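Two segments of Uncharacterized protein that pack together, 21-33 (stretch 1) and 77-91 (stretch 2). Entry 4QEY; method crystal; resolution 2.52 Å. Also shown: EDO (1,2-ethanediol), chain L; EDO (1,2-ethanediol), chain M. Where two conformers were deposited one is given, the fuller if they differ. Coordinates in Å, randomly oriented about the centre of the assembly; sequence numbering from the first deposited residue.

Stretch 1, residues 21-33: GNTDDFDLNIAFG
Stretch 2, residues 77-91: TCAGSVISTSEQAGK

The apolar centre of the contact is the face of the sheet that carries Phe26, Leu28, Ile30 and Phe32 from one strand and Cys78, Val82 and Ser84 from the other, all buried. Phe32 (chi1 m, chi2 87°) presents a ring face to Cys78 (chi1 t): Cys78 SG sits 4.1 Å from the Phe32 ring centroid, 27° off its normal, and 3.7 Å from Phe32 CE2. Val82 (chi1 t) fits between two side chains, its CG1 3.7 Å from Phe26 CD2 and its CG2 3.9 Å from Leu28 CD1; Leu28 is t, p and Phe26 is m with chi2 88°. Opposite Ile30 (p, t) stands Gly80, whose CA is 4.1 Å from Ile30 CG2; an ideal CB on Gly80 would lie only 3.3 Å from Ile30 CG2, so the bare backbone leaves the space that this methyl occupies.

Strands 26-33 and 77-84 of one chain lie side by side as antiparallel neighbours, their N-to-C directions 165° apart and their axes approaching to 4.5 Å. Both backbones are extended, with phi from -83° to -142° and psi from 118° to 163°. The register pairs Phe26 with Ser84, Leu28 with Val82, Ile30 with Gly80 and Phe32 with Cys78 as non-hydrogen-bonded pairs, CA atoms 4.2-4.9 Å apart. Alternating with them are hydrogen-bonded pairs, each closed by reciprocal N-to-O bonds. Asp27 N donates to Ile83 O (2.6 Å) and Ile83 N to Asp27 O (3.0 Å); Asn29 N to Ser81 O (3.0 Å) and Ser81 N to Asn29 O (2.8 Å); Ala31 N to Ala79 O (2.8 Å) and Ala79 N to Ala31 O (2.9 Å); Gly33 N to Thr77 O (3.0 Å) and Thr77 N to Gly33 O (2.8 Å).

The side chains of these pairs, Gly33 having none, form the other, more polar face. There Asn29 (m, chi2 -70°) donates from ND2 to Ser81 OG (chi1 p) at 3.2 Å, and Asn29 ND2 lies 3.5 Å from Ile83 CD1 (Ile83 m, p).

Beyond the strand ends, Thr85 N donates to Asp25 O (2.9 Å, nearly linear at 176°), carrying the ladder one step past Ser84. The CA-to-CB bond of Lys91 (m, m, t, t) points toward the first stretch, and its aliphatic part packs against Asp25 (m, chi2 -51°): Lys91 CD is 3.3 Å from Asp25 OD2, while Lys91 NZ to Asp25 OD2 is a long salt bridge of 3.8 Å. Lys91 O meets the Phe26 ring edge, 3.4 Å from Phe26 CZ, and Asn22 OD1 closes the margin 3.4 Å from Lys91 CA.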

# COMPACT_ATOMS: atom_id res chain seq x y z
N GLY A 21 -15.79 0.82 1.02
CA GLY A 21 -16.74 -0.16 1.52
C GLY A 21 -16.97 -0.01 3.00
O GLY A 21 -17.00 1.11 3.52
N ASN A 22 -17.12 -1.16 3.68
CA ASN A 22 -17.37 -1.22 5.11
C ASN A 22 -16.06 -1.11 5.85
O ASN A 22 -15.68 -2.04 6.56
CB ASN A 22 -18.10 -2.53 5.44
CG ASN A 22 -19.42 -2.68 4.76
OD1 ASN A 22 -19.66 -3.65 4.06
ND2 ASN A 22 -20.30 -1.71 4.91
N THR A 23 -15.38 0.03 5.71
CA THR A 23 -14.03 0.28 6.24
C THR A 23 -13.99 0.18 7.79
O THR A 23 -12.95 -0.14 8.35
CB THR A 23 -13.49 1.65 5.78
OG1 THR A 23 -14.44 2.66 6.15
CG2 THR A 23 -13.21 1.71 4.27
N ASP A 24 -15.12 0.39 8.46
CA ASP A 24 -15.18 0.32 9.92
C ASP A 24 -15.16 -1.14 10.44
O ASP A 24 -14.86 -1.36 11.63
CB ASP A 24 -16.45 1.02 10.42
CG ASP A 24 -16.48 2.53 10.17
OD1 ASP A 24 -15.40 3.11 9.87
OD2 ASP A 24 -17.57 3.14 10.33
N ASP A 25 -15.45 -2.12 9.56
CA ASP A 25 -15.53 -3.53 9.93
C ASP A 25 -14.24 -4.32 9.61
O ASP A 25 -14.21 -5.54 9.72
CB ASP A 25 -16.71 -4.17 9.19
CG ASP A 25 -18.04 -3.59 9.61
OD1 ASP A 25 -18.30 -3.53 10.83
OD2 ASP A 25 -18.82 -3.20 8.73
N PHE A 26 -13.17 -3.62 9.28
CA PHE A 26 -11.87 -4.20 8.97
C PHE A 26 -10.77 -3.38 9.61
O PHE A 26 -11.02 -2.25 10.03
CB PHE A 26 -11.65 -4.25 7.43
CG PHE A 26 -12.62 -5.12 6.66
CD1 PHE A 26 -13.83 -4.60 6.20
CD2 PHE A 26 -12.32 -6.45 6.38
CE1 PHE A 26 -14.72 -5.40 5.49
CE2 PHE A 26 -13.23 -7.25 5.68
CZ PHE A 26 -14.42 -6.72 5.24
N ASP A 27 -9.57 -3.97 9.71
CA ASP A 27 -8.30 -3.36 10.08
C ASP A 27 -7.36 -3.50 8.89
O ASP A 27 -7.12 -4.62 8.46
CB ASP A 27 -7.68 -3.94 11.36
CG ASP A 27 -8.36 -3.60 12.67
OD1 ASP A 27 -9.09 -2.59 12.72
OD2 ASP A 27 -8.09 -4.30 13.66
N LEU A 28 -6.91 -2.39 8.30
CA LEU A 28 -5.95 -2.35 7.20
C LEU A 28 -4.61 -1.90 7.76
O LEU A 28 -4.52 -0.80 8.33
CB LEU A 28 -6.42 -1.44 6.04
CG LEU A 28 -5.45 -1.22 4.88
CD1 LEU A 28 -5.16 -2.54 4.13
CD2 LEU A 28 -5.97 -0.19 3.94
N ASN A 29 -3.60 -2.78 7.64
CA ASN A 29 -2.24 -2.52 8.10
C ASN A 29 -1.34 -2.58 6.90
O ASN A 29 -1.39 -3.55 6.16
CB ASN A 29 -1.82 -3.53 9.18
CG ASN A 29 -2.84 -3.65 10.28
OD1 ASN A 29 -3.03 -2.73 11.08
ND2 ASN A 29 -3.59 -4.76 10.28
N ILE A 30 -0.59 -1.50 6.64
CA ILE A 30 0.26 -1.45 5.46
C ILE A 30 1.68 -1.01 5.87
O ILE A 30 1.87 -0.26 6.83
CB ILE A 30 -0.31 -0.59 4.31
CG1 ILE A 30 -0.63 0.84 4.75
CG2 ILE A 30 -1.56 -1.24 3.70
CD1 ILE A 30 -1.29 1.78 3.65
N ALA A 31 2.68 -1.58 5.19
CA ALA A 31 4.08 -1.29 5.39
C ALA A 31 4.74 -1.02 4.05
O ALA A 31 4.52 -1.77 3.10
CB ALA A 31 4.77 -2.44 6.12
N PHE A 32 5.50 0.07 3.97
CA PHE A 32 6.23 0.49 2.77
C PHE A 32 7.72 0.51 3.04
O PHE A 32 8.18 0.93 4.12
CB PHE A 32 5.80 1.87 2.29
CG PHE A 32 4.34 2.08 1.96
CD1 PHE A 32 3.44 2.45 2.96
CD2 PHE A 32 3.89 2.03 0.65
CE1 PHE A 32 2.10 2.71 2.65
CE2 PHE A 32 2.56 2.31 0.33
CZ PHE A 32 1.67 2.66 1.33
N GLY A 33 8.45 0.03 2.05
CA GLY A 33 9.91 -0.03 2.05
C GLY A 33 10.41 0.29 0.67
O GLY A 33 9.75 -0.06 -0.32
N THR A 77 8.26 -1.41 -2.25
CA THR A 77 7.39 -2.54 -1.92
C THR A 77 6.35 -2.11 -0.90
O THR A 77 6.64 -1.34 0.02
CB THR A 77 8.22 -3.73 -1.39
OG1 THR A 77 9.14 -4.11 -2.41
CG2 THR A 77 7.36 -4.95 -1.05
N CYS A 78 5.13 -2.61 -1.08
CA CYS A 78 4.03 -2.39 -0.16
C CYS A 78 3.48 -3.73 0.25
O CYS A 78 3.06 -4.52 -0.59
CB CYS A 78 2.95 -1.50 -0.77
SG CYS A 78 1.53 -1.23 0.33
N ALA A 79 3.52 -4.00 1.54
CA ALA A 79 2.98 -5.21 2.15
C ALA A 79 1.84 -4.84 3.04
O ALA A 79 1.98 -3.91 3.83
CB ALA A 79 4.05 -5.96 2.92
N GLY A 80 0.72 -5.53 2.90
CA GLY A 80 -0.44 -5.23 3.71
C GLY A 80 -1.17 -6.44 4.28
O GLY A 80 -1.00 -7.57 3.81
N SER A 81 -1.99 -6.18 5.30
CA SER A 81 -2.85 -7.18 5.90
C SER A 81 -4.22 -6.56 6.12
O SER A 81 -4.35 -5.37 6.40
CB SER A 81 -2.27 -7.76 7.20
OG SER A 81 -2.23 -6.86 8.29
N VAL A 82 -5.24 -7.38 5.91
CA VAL A 82 -6.65 -7.06 6.10
C VAL A 82 -7.21 -8.08 7.11
O VAL A 82 -7.11 -9.29 6.88
CB VAL A 82 -7.43 -7.06 4.75
CG1 VAL A 82 -8.92 -6.86 4.98
CG2 VAL A 82 -6.88 -6.01 3.80
N ILE A 83 -7.70 -7.59 8.25
CA ILE A 83 -8.30 -8.40 9.32
C ILE A 83 -9.67 -7.82 9.60
O ILE A 83 -9.78 -6.60 9.71
CB ILE A 83 -7.41 -8.49 10.62
CG1 ILE A 83 -5.96 -8.98 10.35
CG2 ILE A 83 -8.05 -9.37 11.69
CD1 ILE A 83 -4.99 -7.92 10.04
N SER A 84 -10.70 -8.67 9.60
CA SER A 84 -12.09 -8.33 9.88
C SER A 84 -12.34 -8.28 11.37
O SER A 84 -11.89 -9.17 12.11
CB SER A 84 -13.03 -9.34 9.23
OG SER A 84 -12.85 -10.62 9.83
N THR A 85 -13.12 -7.25 11.80
CA THR A 85 -13.44 -6.99 13.21
C THR A 85 -14.98 -7.11 13.46
O THR A 85 -15.50 -6.56 14.43
CB THR A 85 -12.92 -5.60 13.59
OG1 THR A 85 -13.49 -4.63 12.73
CG2 THR A 85 -11.42 -5.50 13.50
N SER A 86 -15.69 -7.90 12.61
CA SER A 86 -17.13 -8.09 12.68
C SER A 86 -17.54 -9.57 12.58
O SER A 86 -17.00 -10.31 11.75
CB SER A 86 -17.81 -7.32 11.55
OG SER A 86 -19.20 -7.56 11.46
N GLU A 87 -18.49 -9.98 13.45
CA GLU A 87 -19.20 -11.27 13.51
C GLU A 87 -20.34 -11.35 12.46
O GLU A 87 -21.02 -12.37 12.38
CB GLU A 87 -19.77 -11.53 14.91
CG GLU A 87 -18.71 -11.71 15.99
CD GLU A 87 -19.13 -12.22 17.35
OE1 GLU A 87 -20.33 -12.53 17.57
OE2 GLU A 87 -18.23 -12.37 18.20
N GLN A 88 -20.53 -10.29 11.66
CA GLN A 88 -21.58 -10.23 10.66
C GLN A 88 -20.99 -10.56 9.29
O GLN A 88 -19.95 -10.00 8.89
CB GLN A 88 -22.27 -8.85 10.65
CG GLN A 88 -23.09 -8.58 11.93
CD GLN A 88 -23.68 -7.19 12.04
OE1 GLN A 88 -23.86 -6.47 11.05
NE2 GLN A 88 -24.01 -6.77 13.27
N ALA A 89 -21.64 -11.52 8.58
CA ALA A 89 -21.24 -11.95 7.24
C ALA A 89 -21.72 -10.96 6.18
O ALA A 89 -22.77 -10.32 6.36
CB ALA A 89 -21.79 -13.34 6.96
N GLY A 90 -20.95 -10.84 5.10
CA GLY A 90 -21.30 -9.97 3.99
C GLY A 90 -20.75 -8.56 4.01
O GLY A 90 -21.10 -7.76 3.14
N LYS A 91 -19.90 -8.22 5.01
CA LYS A 91 -19.24 -6.91 5.08
C LYS A 91 -18.11 -6.92 4.05
O LYS A 91 -17.35 -7.87 3.99
CB LYS A 91 -18.74 -6.61 6.50
CG LYS A 91 -19.84 -6.54 7.57
CD LYS A 91 -20.81 -5.39 7.36
CE LYS A 91 -21.71 -5.18 8.55
NZ LYS A 91 -22.53 -3.95 8.39
C1 EDO L . -10.01 0.45 7.84
O1 EDO L . -10.65 -0.44 6.98
C2 EDO L . -8.94 -0.36 8.57
O2 EDO L . -8.19 0.42 9.46
C1 EDO M . -11.25 1.24 11.23
O1 EDO M . -11.89 -0.03 11.16
C2 EDO M . -10.11 1.26 12.30
O2 EDO M . -9.11 0.30 11.97
O HOH W 1 -16.05 -4.04 13.46